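Side-chain contacts in MlnE (Bacillus amyloliquefaciens subsp. plantarum, PDB 5D2E), which holds the N-terminal B-type ketoreductase of the macrolactin assembly line, an NADPH-dependent domain that probably reduces a beta-keto group of the growing polyketide: residues 32-37 with 471-476; 109-114 with 159-164; 229-234 with 243-248. All coordinates share one frame; numbering follows the deposited sequence.

Interaction 1. Residues 32-37 with 471-476; sequences LGKTHL and GLELLS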
# COMPACT_ATOMS: atom_id res chain seq x y z
N LEU A 32 5.62 -1.88 28.22
CA LEU A 32 4.47 -1.05 28.56
C LEU A 32 4.73 0.42 28.32
O LEU A 32 5.83 0.93 28.62
CB LEU A 32 3.98 -1.27 30.01
CG LEU A 32 3.19 -2.56 30.22
CD1 LEU A 32 2.54 -2.52 31.60
CD2 LEU A 32 2.14 -2.82 29.14
N GLY A 33 3.72 1.06 27.73
CA GLY A 33 3.80 2.43 27.21
C GLY A 33 4.57 2.63 25.91
O GLY A 33 4.78 3.77 25.48
N LYS A 34 5.03 1.55 25.29
CA LYS A 34 5.79 1.69 24.07
C LYS A 34 5.02 1.29 22.81
O LYS A 34 5.50 1.60 21.75
CB LYS A 34 7.10 0.90 24.12
CG LYS A 34 7.98 1.20 25.32
CD LYS A 34 8.40 2.67 25.37
CE LYS A 34 9.12 3.01 26.67
NZ LYS A 34 10.06 1.88 26.95
N THR A 35 3.90 0.57 22.94
CA THR A 35 3.20 0.05 21.75
C THR A 35 1.86 0.73 21.65
O THR A 35 1.06 0.68 22.56
CB THR A 35 3.00 -1.45 21.88
OG1 THR A 35 4.27 -2.03 22.12
CG2 THR A 35 2.49 -2.06 20.58
N HIS A 36 1.63 1.41 20.54
CA HIS A 36 0.39 2.16 20.35
C HIS A 36 -0.26 1.76 18.97
O HIS A 36 0.46 1.53 17.98
CB HIS A 36 0.74 3.66 20.39
CG HIS A 36 1.80 4.02 21.38
ND1 HIS A 36 1.53 4.28 22.71
CD2 HIS A 36 3.15 4.17 21.24
CE1 HIS A 36 2.66 4.55 23.35
NE2 HIS A 36 3.66 4.50 22.48
N LEU A 37 -1.59 1.65 18.95
CA LEU A 37 -2.33 1.42 17.72
C LEU A 37 -2.92 2.74 17.20
O LEU A 37 -3.34 3.60 17.98
CB LEU A 37 -3.42 0.44 17.94
CG LEU A 37 -3.17 -0.90 18.58
CD1 LEU A 37 -4.42 -1.73 18.34
CD2 LEU A 37 -2.00 -1.63 18.00
N GLY A 471 13.11 8.49 18.26
CA GLY A 471 12.27 8.22 19.44
C GLY A 471 11.43 6.95 19.28
O GLY A 471 10.40 6.74 19.95
N LEU A 472 11.86 6.08 18.36
CA LEU A 472 11.16 4.84 18.11
C LEU A 472 11.99 3.71 18.67
O LEU A 472 13.16 3.88 18.97
CB LEU A 472 10.94 4.66 16.61
CG LEU A 472 10.16 5.79 15.92
CD1 LEU A 472 10.16 5.68 14.39
CD2 LEU A 472 8.74 5.78 16.41
N GLU A 473 11.37 2.56 18.83
CA GLU A 473 11.99 1.38 19.36
C GLU A 473 11.53 0.22 18.54
O GLU A 473 10.45 0.27 17.98
CB GLU A 473 11.55 1.15 20.81
CG GLU A 473 12.18 2.15 21.77
CD GLU A 473 11.67 2.00 23.19
OE1 GLU A 473 11.64 0.86 23.73
OE2 GLU A 473 11.28 3.05 23.77
N LEU A 474 12.30 -0.85 18.53
CA LEU A 474 11.89 -2.07 17.91
C LEU A 474 10.68 -2.64 18.66
O LEU A 474 10.53 -2.46 19.87
CB LEU A 474 13.03 -3.09 17.88
CG LEU A 474 14.24 -2.81 16.99
CD1 LEU A 474 15.35 -3.82 17.30
CD2 LEU A 474 13.90 -2.90 15.52
N LEU A 475 9.81 -3.30 17.92
CA LEU A 475 8.66 -3.96 18.50
C LEU A 475 9.08 -5.37 18.95
O LEU A 475 9.52 -6.18 18.16
CB LEU A 475 7.54 -4.05 17.43
CG LEU A 475 6.21 -4.73 17.80
CD1 LEU A 475 5.51 -3.95 18.88
CD2 LEU A 475 5.31 -4.83 16.56
N SER A 476 8.92 -5.69 20.23
CA SER A 476 9.30 -7.01 20.71
C SER A 476 8.25 -8.01 20.29
O SER A 476 7.09 -7.64 20.06
CB SER A 476 9.41 -6.99 22.26
OG SER A 476 8.15 -6.90 22.92

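Interaction 2. Residues 109-114 with 159-164; sequences EDYDAL and FQAFMA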
# COMPACT_ATOMS: atom_id res chain seq x y z
N GLU A 109 12.56 4.57 -22.75
CA GLU A 109 13.23 5.23 -23.85
C GLU A 109 12.41 6.45 -24.33
O GLU A 109 12.96 7.45 -24.81
CB GLU A 109 13.37 4.25 -25.02
CG GLU A 109 14.42 3.15 -24.86
CD GLU A 109 13.99 1.94 -24.02
OE1 GLU A 109 12.78 1.81 -23.65
OE2 GLU A 109 14.89 1.12 -23.70
N ASP A 110 11.10 6.30 -24.31
CA ASP A 110 10.23 7.43 -24.74
C ASP A 110 10.31 8.60 -23.75
O ASP A 110 10.28 9.75 -24.18
CB ASP A 110 8.78 6.96 -24.97
CG ASP A 110 8.61 6.14 -26.25
OD1 ASP A 110 9.63 5.77 -26.91
OD2 ASP A 110 7.46 5.80 -26.58
N TYR A 111 10.40 8.32 -22.44
CA TYR A 111 10.57 9.42 -21.48
C TYR A 111 11.89 10.11 -21.70
O TYR A 111 12.00 11.34 -21.56
CB TYR A 111 10.42 8.96 -20.03
CG TYR A 111 9.03 8.51 -19.63
CD1 TYR A 111 8.65 7.23 -19.84
CD2 TYR A 111 8.09 9.38 -19.07
CE1 TYR A 111 7.40 6.79 -19.49
CE2 TYR A 111 6.82 8.93 -18.70
CZ TYR A 111 6.48 7.64 -18.90
OH TYR A 111 5.25 7.05 -18.62
N ASP A 112 12.94 9.35 -22.07
CA ASP A 112 14.22 9.98 -22.41
C ASP A 112 14.13 10.91 -23.54
O ASP A 112 14.71 12.02 -23.50
CB ASP A 112 15.30 8.93 -22.74
CG ASP A 112 15.69 8.15 -21.57
OD1 ASP A 112 15.74 8.65 -20.41
OD2 ASP A 112 15.99 6.97 -21.81
N ALA A 113 13.45 10.45 -24.60
CA ALA A 113 13.23 11.25 -25.79
C ALA A 113 12.48 12.53 -25.45
O ALA A 113 12.86 13.60 -25.91
CB ALA A 113 12.43 10.47 -26.82
N LEU A 114 11.40 12.40 -24.65
CA LEU A 114 10.67 13.58 -24.21
C LEU A 114 11.58 14.57 -23.50
O LEU A 114 11.51 15.77 -23.80
CB LEU A 114 9.52 13.21 -23.27
CG LEU A 114 8.62 14.32 -22.77
CD1 LEU A 114 7.86 14.99 -23.92
CD2 LEU A 114 7.64 13.80 -21.75
N PHE A 159 9.90 9.28 -13.23
CA PHE A 159 10.84 9.84 -12.26
C PHE A 159 12.27 9.41 -12.56
O PHE A 159 13.18 10.21 -12.48
CB PHE A 159 10.51 9.41 -10.85
CG PHE A 159 9.34 10.09 -10.27
CD1 PHE A 159 9.36 11.46 -10.08
CD2 PHE A 159 8.24 9.37 -9.82
CE1 PHE A 159 8.29 12.12 -9.52
CE2 PHE A 159 7.17 10.03 -9.25
CZ PHE A 159 7.19 11.39 -9.10
N GLN A 160 12.48 8.18 -12.98
CA GLN A 160 13.80 7.78 -13.29
C GLN A 160 14.38 8.59 -14.46
O GLN A 160 15.53 9.02 -14.41
CB GLN A 160 13.86 6.30 -13.52
CG GLN A 160 15.24 5.76 -13.34
CD GLN A 160 15.30 4.23 -13.50
OE1 GLN A 160 15.17 3.73 -14.61
NE2 GLN A 160 15.60 3.52 -12.40
N ALA A 161 13.60 8.72 -15.53
CA ALA A 161 14.02 9.49 -16.70
C ALA A 161 14.24 10.93 -16.32
O ALA A 161 15.23 11.54 -16.79
CB ALA A 161 12.96 9.41 -17.81
N PHE A 162 13.31 11.52 -15.53
CA PHE A 162 13.49 12.93 -15.17
C PHE A 162 14.79 13.14 -14.41
O PHE A 162 15.46 14.17 -14.62
CB PHE A 162 12.38 13.47 -14.30
CG PHE A 162 11.11 13.80 -15.05
CD1 PHE A 162 10.94 13.46 -16.39
CD2 PHE A 162 10.05 14.39 -14.35
CE1 PHE A 162 9.77 13.80 -17.05
CE2 PHE A 162 8.88 14.69 -15.00
CZ PHE A 162 8.76 14.39 -16.36
N MET A 163 15.13 12.21 -13.52
CA MET A 163 16.35 12.42 -12.72
C MET A 163 17.56 12.18 -13.59
O MET A 163 18.54 12.94 -13.50
CB MET A 163 16.34 11.60 -11.44
CG MET A 163 15.29 12.17 -10.49
SD MET A 163 15.26 11.36 -8.86
CE MET A 163 14.65 9.81 -9.43
N ALA A 164 17.50 11.15 -14.43
CA ALA A 164 18.65 10.82 -15.21
C ALA A 164 18.99 11.91 -16.20
O ALA A 164 20.16 12.13 -16.50
CB ALA A 164 18.47 9.51 -15.97

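Interaction 3. Residues 229-234 with 243-248; sequences ISFEWN and TCYEPR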
# COMPACT_ATOMS: atom_id res chain seq x y z
N ILE A 229 -7.19 20.65 -10.15
CA ILE A 229 -5.77 20.94 -10.47
C ILE A 229 -5.37 22.35 -10.03
O ILE A 229 -4.34 22.55 -9.35
CB ILE A 229 -5.49 20.69 -11.97
CG1 ILE A 229 -5.66 19.20 -12.28
CG2 ILE A 229 -4.14 21.16 -12.38
CD1 ILE A 229 -5.75 18.87 -13.76
N SER A 230 -6.19 23.33 -10.39
CA SER A 230 -5.89 24.69 -9.96
C SER A 230 -5.86 24.87 -8.44
O SER A 230 -5.10 25.68 -7.91
CB SER A 230 -6.88 25.68 -10.60
OG SER A 230 -6.70 25.73 -12.04
N PHE A 231 -6.77 24.18 -7.76
CA PHE A 231 -6.84 24.24 -6.34
C PHE A 231 -5.55 23.67 -5.75
O PHE A 231 -4.96 24.22 -4.82
CB PHE A 231 -8.07 23.46 -5.86
CG PHE A 231 -8.27 23.49 -4.36
CD1 PHE A 231 -8.97 24.57 -3.76
CD2 PHE A 231 -7.82 22.44 -3.55
CE1 PHE A 231 -9.18 24.59 -2.38
CE2 PHE A 231 -7.99 22.49 -2.16
CZ PHE A 231 -8.66 23.58 -1.58
N GLU A 232 -5.11 22.54 -6.30
CA GLU A 232 -3.85 21.92 -5.83
C GLU A 232 -2.68 22.88 -6.05
O GLU A 232 -1.79 23.06 -5.17
CB GLU A 232 -3.61 20.58 -6.56
CG GLU A 232 -4.50 19.45 -6.06
CD GLU A 232 -3.98 18.84 -4.77
OE1 GLU A 232 -2.80 19.12 -4.45
OE2 GLU A 232 -4.71 18.07 -4.13
N TRP A 233 -2.65 23.50 -7.24
CA TRP A 233 -1.53 24.44 -7.52
C TRP A 233 -1.44 25.59 -6.56
O TRP A 233 -0.36 26.16 -6.35
CB TRP A 233 -1.69 25.04 -8.89
CG TRP A 233 -1.36 24.14 -9.99
CD1 TRP A 233 -0.51 23.05 -9.96
CD2 TRP A 233 -1.79 24.26 -11.34
NE1 TRP A 233 -0.42 22.49 -11.22
CE2 TRP A 233 -1.20 23.20 -12.08
CE3 TRP A 233 -2.67 25.13 -12.00
CZ2 TRP A 233 -1.42 23.03 -13.44
CZ3 TRP A 233 -2.90 24.95 -13.32
CH2 TRP A 233 -2.28 23.90 -14.04
N ASN A 234 -2.57 25.93 -5.97
CA ASN A 234 -2.66 27.06 -5.07
C ASN A 234 -2.80 26.73 -3.57
O ASN A 234 -3.06 27.65 -2.82
CB ASN A 234 -3.80 27.96 -5.57
CG ASN A 234 -3.41 28.73 -6.83
OD1 ASN A 234 -2.60 29.64 -6.75
ND2 ASN A 234 -3.94 28.32 -7.98
N THR A 243 -5.30 13.82 -1.13
CA THR A 243 -6.65 14.35 -0.91
C THR A 243 -7.63 13.55 -1.73
O THR A 243 -7.35 13.23 -2.91
CB THR A 243 -6.72 15.82 -1.30
OG1 THR A 243 -5.69 16.54 -0.66
CG2 THR A 243 -8.02 16.46 -0.95
N CYS A 244 -8.81 13.26 -1.17
CA CYS A 244 -9.87 12.68 -1.97
C CYS A 244 -10.90 13.78 -2.24
O CYS A 244 -11.43 14.38 -1.28
CB CYS A 244 -10.51 11.53 -1.26
SG CYS A 244 -11.93 10.84 -2.18
N TYR A 245 -11.13 14.05 -3.52
CA TYR A 245 -12.05 15.08 -3.97
C TYR A 245 -13.32 14.49 -4.48
O TYR A 245 -13.32 13.54 -5.26
CB TYR A 245 -11.42 15.88 -5.12
CG TYR A 245 -10.28 16.75 -4.69
CD1 TYR A 245 -10.48 18.03 -4.20
CD2 TYR A 245 -8.97 16.28 -4.78
CE1 TYR A 245 -9.40 18.81 -3.76
CE2 TYR A 245 -7.89 17.06 -4.36
CZ TYR A 245 -8.12 18.31 -3.86
OH TYR A 245 -7.05 19.03 -3.50
N GLU A 246 -14.44 15.00 -3.98
CA GLU A 246 -15.72 14.82 -4.66
C GLU A 246 -15.95 16.16 -5.32
O GLU A 246 -15.29 17.14 -4.99
CB GLU A 246 -16.82 14.52 -3.63
CG GLU A 246 -16.67 13.15 -2.99
CD GLU A 246 -17.59 12.88 -1.83
OE1 GLU A 246 -18.51 13.67 -1.64
OE2 GLU A 246 -17.39 11.85 -1.17
N PRO A 247 -16.98 16.27 -6.17
CA PRO A 247 -17.20 17.58 -6.79
C PRO A 247 -17.52 18.73 -5.85
O PRO A 247 -17.04 19.84 -6.08
CB PRO A 247 -18.34 17.29 -7.76
CG PRO A 247 -18.16 15.82 -8.08
CD PRO A 247 -17.85 15.22 -6.75
N ARG A 248 -18.17 18.47 -4.72
CA ARG A 248 -18.51 19.57 -3.76
C ARG A 248 -17.79 19.58 -2.39
O ARG A 248 -17.91 20.50 -1.61
CB ARG A 248 -20.03 19.54 -3.54
CG ARG A 248 -20.79 19.90 -4.81
CD ARG A 248 -22.26 20.21 -4.53
NE ARG A 248 -22.71 20.94 -5.71
CZ ARG A 248 -22.91 22.26 -5.80
NH1 ARG A 248 -22.82 23.08 -4.75
NH2 ARG A 248 -23.27 22.75 -6.96
O HOH W 1 -3.57 16.35 -2.46

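Interaction 1. Residues 32-37 with 471-476
Lys34 and Glu473 reach for each other across the gap between residues 32-37 and 471-476, their side chains meeting at a slant rather than end on. The lysine chain is bent at chi2 (-60°) and again at chi4, which lays its methylene groups alongside the carboxylate. As a result CD of Lys34 comes closer to OE2 of Glu473 (3.3 Å) than the ammonium does: NZ of Lys34 stands 3.6 Å from OE2 of Glu473, a long salt bridge, and 3.7 Å from its OE1. The glutamate chain is extended beyond CG, carrying its carboxylate to the lysine.

The second pair, Thr35 and Leu475, is a van der Waals contact and crosses at about a right angle. Leu475 turns its CG away from the backbone N (chi1 179°), which brings CD1 up against both branches of the threonine, 3.9 Å from CG2 and 4.0 Å from OG1 of Thr35. Leu475 is buried, and it also packs on Trp452, a residue of the NADP(+) site, and on Trp449.

Neither segment bonds to the other through its backbone. Instead both join the strand 494-499 and the turn after it: Lys34 pairs with Gly500, His36 with Ile498, and Glu473 with Ser499. The contact thus brings the start of strand 35-46 beside the connection from helix 467-470 to helix 477-488, whose N-cap is Ser476, in the NADP(+)-binding half of the ketoreductase.

Both Lys34 and Glu473 are partly exposed, and with nearly equal distances from NZ to the two carboxylate oxygens the charge attraction is probably diffuse and modest; the direct touch is CD of Lys34 on OE2 of Glu473 and one methyl on another, so the contact is probably light.

Interaction 2. Residues 109-114 with 159-164
Tyr111 sets its CB against the methyl group of Ala161, the two CB atoms 3.4 Å apart, a tight approach for two aliphatic carbons. The touch falls at the root of the tyrosine rather than on its ring, which has the alanine methyl lying obliquely to it. With CG of Tyr111 beside its own backbone N (chi1 -67°), the ring is carried past Ala161 toward the earlier turns of helix 141-164, where it packs on Gln157 and Met158. There the hydroxyl of Tyr111 is hydrogen-bonded to Ser154 OG and to the carbonyl oxygen of Phe105, which ties the far end of the ring to the neighbouring helix and to the loop leading into its own.

Asp112, the next residue, approaches the same methyl from its carboxylate: OD1 of Asp112 lies 3.9 Å from CB of Ala161 and 4.2 Å from its CA. This is a van der Waals neighbour and not a polar partner. The hydrogen bond of OD1 is made with ND2 of Asn165, just past the end of helix 141-164.

The small side chain of Ala161 at this point lets the helices come close, the CA atoms of Asp112 and Ala161 being 5.7 Å apart. Helices 108-120 and 141-164 lie side by side within the Rossmann-like N-terminal part of the ketoreductase, the half usually termed the structural subdomain in this family, away from the NADP(+) site. Leu114 also packs on Phe101 of strand 100-103; Phe159, pointing away from this contact, packs on helix 186-201.

The two segments therefore meet by van der Waals contact round a single methyl; the polar fastening comes from the flanks, where the buried phenol has two oxygen partners and the aspartate is tied to the end of the opposing helix.

Interaction 3. Residues 229-234 with 243-248
Helix 229-233 and strand 243-245 run nearly antiparallel, at 150° with axes 11.8 Å apart, so side chains and a water bridge the space between them. Tyr245 extends from the strand and donates its hydroxyl proton to Glu232, with OH of Tyr245 2.6 Å from OE2 of Glu232. The hydroxyl meets OE2 from above the carboxylate plane, 45° out of it, and carboxylate and ring stand 78° apart, while OE2 itself lies at the edge of the ring. A bend at chi2 of Glu232 turns its carboxylate toward the strand. A water 2.7 Å from OE2 of Glu232 and 2.8 Å from OG1 of Thr243 bridges the two as a second link.

In the Rossmann-like N-terminal half of the ketoreductase, this places helix 222-233 against strand 242-245, which pairs in parallel with strand 205-214; Ala210 of that strand touches both Glu232 and Tyr245.

Phe231 lies on the tyrosine's other flank, its ring edge near the hydroxyl: CD2 of Phe231 is 3.5 Å from OH and 4.0 Å from CE1 of Tyr245. The Phe231 ring also meets those of Phe47 and Tyr250. Within strand 243-245, CG2 of Thr243 sits 3.4 Å above one face of the Tyr245 ring, offset toward its rim.

In the fold
The three contacts are well separated, and none touches another. Interaction 1 is the one near the cofactor: the side chain of Leu475 lies about 7 Å from the bound NADP. Interactions 2 and 3 lie away from the NADP(+) site, in the N-terminal Rossmann-like half, with centres about 28 Å apart and nearest atoms about 13 Å apart. Both are nested along the chain inside the long loop closed by interaction 1, whose centre is about 42 Å from that of interaction 2 and about 36 Å from that of interaction 3. Strand 249-257 pairs with both 35-46 and 242-245, giving interactions 1 and 3 a common strand neighbour.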